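Local coordinates for protein phosphotransferase ChpT (PDB 4QPK) that relays phosphoryl groups as a homodimeric histidine phosphotransferase, in a pathway that controls growth, division and intracellular survival of Brucella abortus, at residues P215-T218 with L219-E223. Numbering follows the deposited sequence.
Sequences PYYT and LLLAE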
# COMPACT_ATOMS: atom_id res chain seq x y z
N PRO B 215 -7.18 13.10 3.37
CA PRO B 215 -8.40 13.93 3.28
C PRO B 215 -8.86 14.18 1.84
O PRO B 215 -10.07 14.22 1.59
CB PRO B 215 -7.99 15.25 3.96
CG PRO B 215 -6.51 15.18 4.15
CD PRO B 215 -6.17 13.73 4.23
N TYR B 216 -7.92 14.33 0.91
CA TYR B 216 -8.28 14.46 -0.50
C TYR B 216 -9.08 13.25 -0.95
O TYR B 216 -10.15 13.36 -1.55
CB TYR B 216 -7.02 14.64 -1.36
CG TYR B 216 -7.29 14.51 -2.84
CD1 TYR B 216 -7.75 15.59 -3.58
CD2 TYR B 216 -7.13 13.29 -3.48
CE1 TYR B 216 -8.01 15.46 -4.94
CE2 TYR B 216 -7.39 13.15 -4.83
CZ TYR B 216 -7.83 14.23 -5.55
OH TYR B 216 -8.09 14.06 -6.90
N TYR B 217 -8.55 12.07 -0.62
CA TYR B 217 -9.16 10.80 -1.01
C TYR B 217 -10.56 10.63 -0.41
O TYR B 217 -11.47 10.11 -1.07
CB TYR B 217 -8.24 9.66 -0.56
CG TYR B 217 -8.66 8.26 -0.99
CD1 TYR B 217 -8.78 7.92 -2.33
CD2 TYR B 217 -8.90 7.27 -0.04
CE1 TYR B 217 -9.15 6.64 -2.71
CE2 TYR B 217 -9.27 5.99 -0.42
CZ TYR B 217 -9.39 5.67 -1.75
OH TYR B 217 -9.75 4.39 -2.10
N THR B 218 -10.71 11.06 0.83
CA THR B 218 -12.01 10.99 1.51
C THR B 218 -13.07 11.76 0.71
O THR B 218 -14.16 11.26 0.46
CB THR B 218 -11.91 11.56 2.94
OG1 THR B 218 -10.93 10.83 3.69
CG2 THR B 218 -13.27 11.46 3.64
N LEU B 219 -12.72 12.98 0.30
CA LEU B 219 -13.64 13.82 -0.46
C LEU B 219 -13.91 13.23 -1.84
O LEU B 219 -15.03 13.28 -2.35
CB LEU B 219 -13.07 15.24 -0.59
CG LEU B 219 -12.97 15.96 0.76
CD1 LEU B 219 -12.06 17.16 0.66
CD2 LEU B 219 -14.35 16.38 1.27
N LEU B 220 -12.88 12.65 -2.45
CA LEU B 220 -13.02 12.00 -3.74
C LEU B 220 -14.00 10.83 -3.68
O LEU B 220 -14.82 10.65 -4.59
CB LEU B 220 -11.65 11.52 -4.24
CG LEU B 220 -11.50 11.07 -5.68
CD1 LEU B 220 -11.74 12.25 -6.62
CD2 LEU B 220 -10.10 10.51 -5.89
N LEU B 221 -13.92 10.04 -2.61
CA LEU B 221 -14.82 8.92 -2.43
C LEU B 221 -16.26 9.41 -2.24
O LEU B 221 -17.19 8.85 -2.81
CB LEU B 221 -14.41 8.07 -1.22
CG LEU B 221 -13.13 7.24 -1.36
CD1 LEU B 221 -12.73 6.69 0.01
CD2 LEU B 221 -13.34 6.10 -2.35
N ALA B 222 -16.42 10.49 -1.47
CA ALA B 222 -17.75 11.04 -1.24
C ALA B 222 -18.36 11.49 -2.56
O ALA B 222 -19.52 11.21 -2.84
CB ALA B 222 -17.68 12.20 -0.26
N GLU B 223 -17.57 12.17 -3.38
CA GLU B 223 -18.05 12.62 -4.69
C GLU B 223 -18.45 11.44 -5.57
O GLU B 223 -19.51 11.45 -6.20
CB GLU B 223 -16.99 13.49 -5.38
CG GLU B 223 -17.38 13.86 -6.80
CD GLU B 223 -16.42 14.84 -7.46
OE1 GLU B 223 -15.19 14.71 -7.26
OE2 GLU B 223 -16.90 15.73 -8.19
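L221 sets its CD1 methyl over one face of the Y217 ring, a CH-pi contact in which the methyl stands 4.0 Å from the ring centroid. The methyl is displaced toward the rim, where L221 CD1 comes within 3.6 Å of Y217 CE2; L221 CD2 stays near CZ and the hydroxyl of the same ring. Y217 carries its ring anti to the backbone N (chi1 -175°), whereas L221, one turn further along the helix, puts CG anti to its own carbonyl carbon (chi1 -71°), and these two torsions turn leucine and ring toward each other. The Y216 ring meets L220 more glancingly: CD2 of L220 comes in obliquely, 3.9 Å from CE2 of Y216, and CD1 lies near the tyrosine oxygen. Both tyrosine hydroxyls are tied down elsewhere, Y217 OH to K148 NZ and Y216 OH to the backbone N of L41.

All of this belongs to helix 213-225 in the C-terminal domain, which resembles the ATP-binding domain of histidine kinases but lacks regions needed to bind ATP. The two i, i+4 tyrosine-leucine pairs face the dimerization and histidine phosphotransfer domain: Y216 and L220 touch L46 of helix 43-74, Y217 touches L50, and L44 of the second subunit packs on Y217, L220 and L221.

The backbone is regular alpha helix, with L220 N donating to Y216 O at 3.0 Å and L221 N to Y217 O at 2.9 Å. Two more i+4 bonds accompany them, from L219 N to P215 O and from A222 N to T218 O. T218 OG1 bonds back to Q214 O, one turn earlier. L219, meanwhile, lays CG 3.5 Å from P215 O and reaches F195, L198 and H199 of helix 193-199.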